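PDB 1HG4: ultraspiracle from Drosophila melanogaster, which probably acts as a transcription factor of the nuclear hormone receptor family, its ligand-binding domain holding a phospholipid and locked in an inactive conformation. Local coordinates for residues L93-A98 with P234-I239; K206-L211 with Q228-L233. All blocks are in the same frame, centred on the assembly; numbering follows the deposited sequence.

Two helix pairings show how an all-helical receptor domain is tied together at different ranges along the chain. From the N terminus, 93-98 on helix 78-100 comes first and waits until 234-239 for its partner, so contact 1 closes a long loop, about half of it helical. Within that span, 206-211 on helix 197-218 meets 228-233 after a short connection, and contact 2 therefore lies wholly within the larger loop. Helix 225-250 serves both: its 228-233 turns pack on the preceding helix, while 234-239, directly following, reach buried side chains of helix 78-100. The centres lie about 15 Å apart, one deep in the domain, the other nearer a neighbouring subunit.

Contact 1. Residues L93-A98 with P234-I239; sequences LIANVA and PALRSI
The helical segments 93-98 and 234-239 cross at 113° between their N-to-C directions, with axes 10.5 Å apart at closest approach and Ala95 and Leu236 nearest in the backbone. Leu236 reaches across with both methyls. Leu236 CD2 meets the branch methyl of Ile94, 3.7 Å from Ile94 CG2, and also lies near Ile94 CB, while Leu236 CD1 rests 3.9 Å from Ala95 CB; the leucine fork thus divides its contacts between two consecutive residues of the partner helix. The chains of Ile94 and Leu236 run past each other in opposite directions, alongside rather than head-on. With CG1 anti to the carbonyl carbon (chi1 -67°), Ile94 sets CG2 against Leu236 and sends its longer arm to Ile239, where Ile94 CD1 comes 4.3 Å from Ile239 CG2. Ile94 also touches Ser240 and Cys243 farther along helix 225-250, and Ile239 packs on Ile160 of helix 154-171. One turn on, Val97 touches the bound phospholipid. Since every pairing is between aliphatic groups and all four residues are buried, cohesion here comes from hydrophobic burial and van der Waals contact, with no directional bond between the segments, in the domain interior close to the lipid pocket.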
# COMPACT_ATOMS: atom_id res chain seq x y z
N LEU A 93 -4.49 -21.91 -15.18
CA LEU A 93 -4.91 -23.08 -15.96
C LEU A 93 -5.11 -24.30 -15.06
O LEU A 93 -6.14 -24.97 -15.14
CB LEU A 93 -3.90 -23.41 -17.05
CG LEU A 93 -3.72 -22.36 -18.14
CD1 LEU A 93 -2.95 -22.94 -19.31
CD2 LEU A 93 -5.06 -21.88 -18.61
N ILE A 94 -4.14 -24.58 -14.20
CA ILE A 94 -4.22 -25.72 -13.30
C ILE A 94 -5.37 -25.64 -12.32
O ILE A 94 -5.91 -26.67 -11.92
CB ILE A 94 -2.89 -25.92 -12.53
CG1 ILE A 94 -1.80 -26.31 -13.52
CG2 ILE A 94 -3.05 -27.00 -11.46
CD1 ILE A 94 -0.44 -26.48 -12.88
N ALA A 95 -5.76 -24.43 -11.93
CA ALA A 95 -6.89 -24.25 -11.01
C ALA A 95 -8.16 -24.70 -11.75
O ALA A 95 -9.04 -25.32 -11.17
CB ALA A 95 -7.01 -22.79 -10.57
N ASN A 96 -8.24 -24.37 -13.03
CA ASN A 96 -9.38 -24.78 -13.83
C ASN A 96 -9.42 -26.29 -14.05
O ASN A 96 -10.50 -26.87 -14.06
CB ASN A 96 -9.37 -24.06 -15.19
CG ASN A 96 -10.00 -22.67 -15.12
OD1 ASN A 96 -9.61 -21.76 -15.86
ND2 ASN A 96 -10.97 -22.51 -14.23
N VAL A 97 -8.26 -26.95 -14.21
CA VAL A 97 -8.29 -28.39 -14.40
C VAL A 97 -8.66 -29.05 -13.07
O VAL A 97 -9.35 -30.06 -13.05
CB VAL A 97 -6.94 -29.00 -14.91
CG1 VAL A 97 -6.39 -28.16 -16.02
CG2 VAL A 97 -5.95 -29.12 -13.78
N ALA A 98 -8.22 -28.47 -11.96
CA ALA A 98 -8.55 -29.03 -10.65
C ALA A 98 -10.07 -29.06 -10.46
O ALA A 98 -10.62 -30.06 -9.99
CB ALA A 98 -7.88 -28.23 -9.53
N PRO A 234 -0.72 -22.29 -1.89
CA PRO A 234 0.67 -22.75 -1.89
C PRO A 234 0.85 -24.06 -2.66
O PRO A 234 1.84 -24.26 -3.36
CB PRO A 234 0.99 -22.88 -0.41
CG PRO A 234 0.18 -21.81 0.20
CD PRO A 234 -1.15 -21.99 -0.52
N ALA A 235 -0.11 -24.96 -2.53
CA ALA A 235 -0.04 -26.23 -3.22
C ALA A 235 -0.21 -26.00 -4.72
O ALA A 235 0.39 -26.70 -5.55
CB ALA A 235 -1.11 -27.18 -2.69
N LEU A 236 -1.01 -25.00 -5.08
CA LEU A 236 -1.22 -24.68 -6.48
C LEU A 236 0.08 -24.17 -7.07
O LEU A 236 0.49 -24.57 -8.17
CB LEU A 236 -2.32 -23.63 -6.63
CG LEU A 236 -3.37 -23.87 -7.72
CD1 LEU A 236 -4.24 -22.62 -7.86
CD2 LEU A 236 -2.71 -24.22 -9.04
N ARG A 237 0.75 -23.27 -6.35
CA ARG A 237 2.01 -22.71 -6.82
C ARG A 237 3.10 -23.76 -6.99
O ARG A 237 3.80 -23.79 -7.99
CB ARG A 237 2.52 -21.63 -5.85
CG ARG A 237 3.78 -20.95 -6.37
CD ARG A 237 4.31 -19.90 -5.42
NE ARG A 237 5.57 -19.34 -5.94
CZ ARG A 237 6.35 -18.49 -5.27
NH1 ARG A 237 6.02 -18.10 -4.05
NH2 ARG A 237 7.47 -18.05 -5.83
N SER A 238 3.23 -24.64 -6.00
CA SER A 238 4.23 -25.68 -6.06
C SER A 238 4.04 -26.61 -7.27
O SER A 238 4.97 -26.89 -7.99
CB SER A 238 4.21 -26.51 -4.78
OG SER A 238 5.28 -27.44 -4.78
N ILE A 239 2.81 -27.07 -7.47
CA ILE A 239 2.49 -27.96 -8.59
C ILE A 239 2.74 -27.22 -9.90
O ILE A 239 3.30 -27.77 -10.85
CB ILE A 239 1.02 -28.42 -8.53
CG1 ILE A 239 0.79 -29.27 -7.28
CG2 ILE A 239 0.66 -29.19 -9.78
CD1 ILE A 239 -0.65 -29.68 -7.07

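Contact 2. Residues K206-L211 with Q228-L233; sequences KVYACL and QLLLRL
Leu211 extends its two methyls toward helix 225-250, one meeting Leu229 and the other Leu230. Leu211 CD1 lies 4.2 Å from Leu229 CD1, and Leu211 CD2 is equally far from Leu230 CD2, so a single side chain spans two consecutive leucines. Its chi1 of -175° carries CG away from the backbone N and out toward the other helix. Tyr208, one turn earlier, adds its ring carbon CE1, 4.4 Å from Leu230 CD2, with the methyl oblique to the ring. Leu230 CD2 is therefore shared by an aromatic and an aliphatic neighbour. These are light contacts between apolar groups, in keeping with segment axes 12.7 Å apart and inclined at 135°. Helix 175-186 contributes to the same packing, with Cys180 against Leu211, Glu177 against Leu229 and Ile184 against Leu230. Lys195 of the second subunit packs on both Tyr208 and Leu230, which links this helix pair to the assembly. Two successive helices, joined by a short loop and meeting through leucines near a subunit contact, are consistent with the helix pair 197-218 and 225-250 belonging to a part of the nuclear receptor ligand-binding fold that commonly takes part in dimerisation in this family.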
# COMPACT_ATOMS: atom_id res chain seq x y z
N LYS A 206 -9.41 -6.40 -1.99
CA LYS A 206 -10.85 -6.29 -2.21
C LYS A 206 -11.44 -7.69 -2.50
O LYS A 206 -12.59 -7.97 -2.18
CB LYS A 206 -11.13 -5.32 -3.36
CG LYS A 206 -10.66 -3.91 -3.05
CD LYS A 206 -11.00 -2.92 -4.15
CE LYS A 206 -10.60 -1.50 -3.75
NZ LYS A 206 -10.80 -0.53 -4.87
N VAL A 207 -10.64 -8.55 -3.11
CA VAL A 207 -11.10 -9.91 -3.39
C VAL A 207 -11.16 -10.68 -2.07
O VAL A 207 -12.05 -11.51 -1.87
CB VAL A 207 -10.16 -10.63 -4.38
CG1 VAL A 207 -10.60 -12.08 -4.56
CG2 VAL A 207 -10.16 -9.92 -5.74
N TYR A 208 -10.23 -10.40 -1.16
CA TYR A 208 -10.20 -11.03 0.16
C TYR A 208 -11.51 -10.72 0.84
O TYR A 208 -12.18 -11.60 1.37
CB TYR A 208 -9.07 -10.45 1.01
CG TYR A 208 -7.69 -11.03 0.75
CD1 TYR A 208 -7.52 -12.31 0.25
CD2 TYR A 208 -6.55 -10.29 1.05
CE1 TYR A 208 -6.25 -12.85 0.04
CE2 TYR A 208 -5.28 -10.81 0.84
CZ TYR A 208 -5.13 -12.09 0.33
OH TYR A 208 -3.87 -12.60 0.13
N ALA A 209 -11.85 -9.43 0.83
CA ALA A 209 -13.08 -8.97 1.43
C ALA A 209 -14.27 -9.70 0.81
O ALA A 209 -15.18 -10.11 1.53
CB ALA A 209 -13.21 -7.46 1.24
N CYS A 210 -14.27 -9.85 -0.52
CA CYS A 210 -15.38 -10.55 -1.20
C CYS A 210 -15.44 -12.01 -0.78
O CYS A 210 -16.51 -12.53 -0.45
CB CYS A 210 -15.23 -10.47 -2.72
SG CYS A 210 -15.60 -8.82 -3.39
N LEU A 211 -14.28 -12.66 -0.76
CA LEU A 211 -14.21 -14.06 -0.39
C LEU A 211 -14.73 -14.28 1.03
O LEU A 211 -15.57 -15.15 1.26
CB LEU A 211 -12.78 -14.58 -0.52
CG LEU A 211 -12.59 -16.08 -0.27
CD1 LEU A 211 -13.46 -16.87 -1.24
CD2 LEU A 211 -11.13 -16.47 -0.43
N GLN A 228 -8.65 -21.86 5.44
CA GLN A 228 -8.47 -23.16 4.79
C GLN A 228 -8.47 -23.03 3.27
O GLN A 228 -7.65 -23.66 2.60
CB GLN A 228 -9.57 -24.13 5.21
N LEU A 229 -9.38 -22.23 2.73
CA LEU A 229 -9.45 -22.07 1.28
C LEU A 229 -8.14 -21.51 0.76
O LEU A 229 -7.66 -21.91 -0.31
CB LEU A 229 -10.60 -21.13 0.89
CG LEU A 229 -12.02 -21.63 1.14
CD1 LEU A 229 -13.03 -20.61 0.67
CD2 LEU A 229 -12.22 -22.93 0.40
N LEU A 230 -7.55 -20.59 1.51
CA LEU A 230 -6.31 -19.97 1.08
C LEU A 230 -5.14 -20.93 1.11
O LEU A 230 -4.17 -20.75 0.36
CB LEU A 230 -6.01 -18.74 1.94
CG LEU A 230 -7.02 -17.60 1.75
CD1 LEU A 230 -6.66 -16.43 2.64
CD2 LEU A 230 -7.05 -17.17 0.29
N LEU A 231 -5.22 -21.95 1.95
CA LEU A 231 -4.16 -22.95 2.04
C LEU A 231 -3.93 -23.69 0.71
O LEU A 231 -2.85 -24.24 0.48
CB LEU A 231 -4.47 -23.99 3.13
CG LEU A 231 -4.25 -23.58 4.58
CD1 LEU A 231 -4.58 -24.77 5.48
CD2 LEU A 231 -2.80 -23.14 4.79
N ARG A 232 -4.94 -23.73 -0.15
CA ARG A 232 -4.78 -24.41 -1.43
C ARG A 232 -3.82 -23.66 -2.36
O ARG A 232 -3.22 -24.26 -3.25
CB ARG A 232 -6.14 -24.56 -2.11
CG ARG A 232 -7.13 -25.46 -1.37
CD ARG A 232 -6.57 -26.87 -1.19
NE ARG A 232 -5.80 -27.02 0.05
CZ ARG A 232 -4.63 -27.64 0.14
NH1 ARG A 232 -4.07 -28.17 -0.94
NH2 ARG A 232 -4.01 -27.71 1.31
N LEU A 233 -3.65 -22.35 -2.14
CA LEU A 233 -2.78 -21.54 -3.00
C LEU A 233 -1.32 -22.00 -3.05
O LEU A 233 -0.73 -22.08 -4.13
CB LEU A 233 -2.84 -20.07 -2.59
CG LEU A 233 -4.19 -19.40 -2.87
CD1 LEU A 233 -4.13 -17.94 -2.44
CD2 LEU A 233 -4.53 -19.52 -4.34